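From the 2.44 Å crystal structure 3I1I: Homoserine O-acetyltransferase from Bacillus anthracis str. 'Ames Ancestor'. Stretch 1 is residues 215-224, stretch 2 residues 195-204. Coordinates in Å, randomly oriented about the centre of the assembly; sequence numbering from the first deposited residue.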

# COMPACT_ATOMS: atom_id res chain seq x y z
N GLN A 215 -14.36 -8.73 -10.10
CA GLN A 215 -13.39 -7.70 -9.73
C GLN A 215 -12.33 -8.29 -8.82
O GLN A 215 -12.66 -9.12 -8.01
CB GLN A 215 -14.09 -6.55 -8.99
CG GLN A 215 -15.10 -5.77 -9.86
CD GLN A 215 -14.44 -4.90 -10.91
OE1 GLN A 215 -13.25 -4.57 -10.82
NE2 GLN A 215 -15.21 -4.50 -11.91
N PRO A 216 -11.06 -7.84 -8.95
CA PRO A 216 -10.02 -8.24 -8.00
C PRO A 216 -10.16 -7.50 -6.67
O PRO A 216 -9.48 -6.51 -6.43
CB PRO A 216 -8.73 -7.85 -8.73
CG PRO A 216 -9.11 -6.71 -9.56
CD PRO A 216 -10.55 -6.93 -9.98
N MSE A 217 -11.04 -8.00 -5.82
CA MSE A 217 -11.41 -7.31 -4.59
C MSE A 217 -10.28 -7.13 -3.57
O MSE A 217 -10.23 -6.10 -2.88
CB MSE A 217 -12.59 -8.05 -3.92
CG MSE A 217 -13.85 -8.13 -4.79
SE MSE A 217 -14.56 -6.35 -5.23
CE MSE A 217 -15.32 -5.87 -3.47
N LYS A 218 -9.36 -8.08 -3.45
CA LYS A 218 -8.25 -7.89 -2.50
C LYS A 218 -7.38 -6.73 -2.92
O LYS A 218 -7.12 -5.82 -2.13
CB LYS A 218 -7.40 -9.14 -2.35
CG LYS A 218 -8.13 -10.28 -1.74
CD LYS A 218 -7.24 -11.55 -1.65
CE LYS A 218 -8.02 -12.77 -1.19
NZ LYS A 218 -7.07 -13.94 -0.99
N GLY A 219 -6.94 -6.73 -4.16
CA GLY A 219 -6.16 -5.61 -4.66
C GLY A 219 -6.90 -4.29 -4.57
O GLY A 219 -6.32 -3.27 -4.19
N LEU A 220 -8.19 -4.30 -4.88
CA LEU A 220 -8.96 -3.06 -4.93
C LEU A 220 -9.18 -2.51 -3.53
O LEU A 220 -9.05 -1.30 -3.30
CB LEU A 220 -10.27 -3.31 -5.64
CG LEU A 220 -11.13 -2.19 -6.19
CD1 LEU A 220 -10.32 -1.13 -7.02
CD2 LEU A 220 -12.27 -2.84 -7.03
N GLN A 221 -9.49 -3.39 -2.58
CA GLN A 221 -9.66 -2.96 -1.21
C GLN A 221 -8.38 -2.34 -0.65
O GLN A 221 -8.41 -1.37 0.08
CB GLN A 221 -10.12 -4.11 -0.29
CG GLN A 221 -10.13 -3.70 1.23
CD GLN A 221 -10.98 -4.59 2.11
OE1 GLN A 221 -11.14 -5.78 1.83
NE2 GLN A 221 -11.52 -4.02 3.20
N LEU A 222 -7.26 -2.94 -0.97
CA LEU A 222 -5.96 -2.40 -0.56
C LEU A 222 -5.74 -1.01 -1.18
O LEU A 222 -5.39 -0.06 -0.48
CB LEU A 222 -4.88 -3.41 -0.95
CG LEU A 222 -3.46 -3.25 -0.43
CD1 LEU A 222 -3.41 -2.79 1.03
CD2 LEU A 222 -2.75 -4.61 -0.63
N ALA A 223 -6.00 -0.88 -2.47
CA ALA A 223 -5.95 0.42 -3.14
C ALA A 223 -6.83 1.44 -2.43
O ALA A 223 -6.42 2.55 -2.19
CB ALA A 223 -6.31 0.31 -4.66
N ASN A 224 -8.04 1.04 -2.08
CA ASN A 224 -9.01 1.93 -1.45
C ASN A 224 -8.61 2.28 -0.02
O ASN A 224 -8.78 3.41 0.42
CB ASN A 224 -10.38 1.25 -1.43
CG ASN A 224 -11.49 2.18 -0.94
OD1 ASN A 224 -11.75 3.21 -1.54
ND2 ASN A 224 -12.14 1.80 0.14
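Stretch 2 (195-204) NAIEAIRLDP

Stretch 2 lies against stretch 1 as one helix packed on another, nearly antiparallel. Residues 195-202 are the end of a helix that begins earlier in the chain; residues 217-224 open a second helix that continues beyond the stretch. The N-to-C directions make an angle of 166°, and the axes approach to 7.5 Å, a close packing; three of the four residues in the register pairs, Gly219, Ala223 and Ala196, are small. The register is set by two pairs one helical turn apart: Gly219 CA lies 4.1 Å from Ile200 CA, and Ala223 CA lies 4.2 Å from Ala196 CA. Because the helices run in opposite senses, the C-terminal end of stretch 2 meets the start of the helix in stretch 1.

Within stretch 2 the backbone is regularly helical, with bonds such as Ala199 N to Asn195 O (2.8 Å) and Leu202 N to Glu198 O (3.0 Å). Asp203, with phi/psi of -59/118°, is the first residue to leave helical values; its N still makes weak hydrogen bonds to Ala199 O (3.4 Å) and Ile200 O (3.3 Å). In stretch 1, Pro216 occupies the N-cap position, and its O accepts the first hydrogen bond of the turn from Leu220 N at 3.0 Å.

Asp203 makes the polar link. Its CA-to-CB bond points toward stretch 1, and with chi1 at -164° (t) the carboxylate reaches the first turn of the facing helix, where backbone NH groups have no earlier helical carbonyl to bind. Gly219 N donates to Asp203 OD2 at 2.8 Å, with a nearly straight N-H...O angle of 166°. Water 1 adds a bridge, donating to Asp203 OD2 at 2.9 Å and accepting from Lys218 N at 3.1 Å. The side chain of Lys218 takes little part in the contact: it leaves sideways and its extended end leads away.

Gly219 lets the backbones come this close. Its CA sits 3.6 Å from Ala199 O, and a CB in ideal position would clash with that oxygen at 2.8 Å and with Ile200 CA at 3.0 Å, besides lying a tight 3.1 Å from Asp203 CB.

The remaining contact is apolar. Ala223, one turn beyond Gly219, points toward stretch 2 and brings its CB to 3.6 Å from Ala196 CB and 4.0 Å from Ile200 CD1. Ile200, in the m,t rotamer, leaves its helix sideways yet has 70 Å² covered by stretch 1. Its CG2 reaches Pro216 CG at 4.1 Å, while its CD1 also lies 4.1 Å from Leu220 CD1, although the CA-to-CB bond of Leu220 points away. Ala199 points toward stretch 1, and its CB meets Leu222 CG at 4.0 Å. Ile197 and Arg201 point away from stretch 1 and make no contact with it. Altogether the two stretches bury 415 Å², both sides summed.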

# COMPACT_ATOMS: atom_id res chain seq x y z
N ASN A 195 1.28 2.98 -5.62
CA ASN A 195 1.00 1.85 -4.76
C ASN A 195 -0.39 1.23 -4.99
O ASN A 195 -0.54 -0.02 -4.91
CB ASN A 195 1.20 2.22 -3.29
CG ASN A 195 2.68 2.35 -2.91
OD1 ASN A 195 3.58 1.96 -3.67
ND2 ASN A 195 2.94 2.93 -1.72
N ALA A 196 -1.38 2.06 -5.28
CA ALA A 196 -2.74 1.54 -5.53
C ALA A 196 -2.76 0.76 -6.85
O ALA A 196 -3.26 -0.36 -6.91
CB ALA A 196 -3.79 2.68 -5.54
N ILE A 197 -2.22 1.37 -7.90
CA ILE A 197 -2.11 0.68 -9.17
C ILE A 197 -1.38 -0.66 -9.01
O ILE A 197 -1.87 -1.70 -9.45
CB ILE A 197 -1.38 1.53 -10.21
CG1 ILE A 197 -2.24 2.78 -10.54
CG2 ILE A 197 -1.11 0.72 -11.42
CD1 ILE A 197 -1.49 3.95 -11.27
N GLU A 198 -0.23 -0.65 -8.36
CA GLU A 198 0.50 -1.88 -8.16
C GLU A 198 -0.22 -2.92 -7.28
O GLU A 198 -0.13 -4.10 -7.55
CB GLU A 198 1.91 -1.59 -7.66
CG GLU A 198 2.74 -1.13 -8.87
CD GLU A 198 4.15 -0.74 -8.55
OE1 GLU A 198 4.70 -1.32 -7.57
OE2 GLU A 198 4.71 0.10 -9.31
N ALA A 199 -0.96 -2.48 -6.27
CA ALA A 199 -1.75 -3.41 -5.45
C ALA A 199 -2.81 -4.16 -6.31
O ALA A 199 -2.96 -5.37 -6.21
CB ALA A 199 -2.40 -2.66 -4.26
N ILE A 200 -3.49 -3.45 -7.19
CA ILE A 200 -4.45 -4.10 -8.09
C ILE A 200 -3.74 -5.11 -9.07
O ILE A 200 -4.21 -6.25 -9.26
CB ILE A 200 -5.28 -3.06 -8.87
CG1 ILE A 200 -5.99 -2.10 -7.90
CG2 ILE A 200 -6.29 -3.76 -9.75
CD1 ILE A 200 -6.53 -0.78 -8.53
N ARG A 201 -2.63 -4.71 -9.66
CA ARG A 201 -1.88 -5.60 -10.59
C ARG A 201 -1.36 -6.85 -9.88
O ARG A 201 -1.21 -7.92 -10.51
CB ARG A 201 -0.68 -4.91 -11.23
CG ARG A 201 -1.03 -3.77 -12.21
CD ARG A 201 0.20 -3.31 -13.09
NE ARG A 201 -0.34 -2.48 -14.17
CZ ARG A 201 -0.28 -2.75 -15.48
NH1 ARG A 201 -0.90 -1.92 -16.35
NH2 ARG A 201 0.41 -3.79 -15.95
N LEU A 202 -1.07 -6.72 -8.59
CA LEU A 202 -0.45 -7.82 -7.86
C LEU A 202 -1.47 -8.94 -7.60
O LEU A 202 -1.11 -10.12 -7.57
CB LEU A 202 0.17 -7.30 -6.56
CG LEU A 202 1.03 -8.31 -5.80
CD1 LEU A 202 2.19 -8.89 -6.68
CD2 LEU A 202 1.55 -7.68 -4.49
N ASP A 203 -2.72 -8.54 -7.39
CA ASP A 203 -3.79 -9.49 -7.23
C ASP A 203 -3.91 -10.38 -8.48
O ASP A 203 -4.16 -9.89 -9.56
CB ASP A 203 -5.09 -8.74 -6.99
CG ASP A 203 -6.19 -9.61 -6.44
OD1 ASP A 203 -6.14 -10.85 -6.60
OD2 ASP A 203 -7.11 -9.00 -5.84
N PRO A 204 -3.71 -11.70 -8.32
CA PRO A 204 -3.88 -12.63 -9.46
C PRO A 204 -5.27 -12.65 -10.09
O PRO A 204 -5.44 -13.03 -11.24
CB PRO A 204 -3.56 -14.01 -8.88
CG PRO A 204 -3.29 -13.83 -7.43
CD PRO A 204 -3.38 -12.38 -7.06
O HOH W 1 -9.25 -10.75 -5.08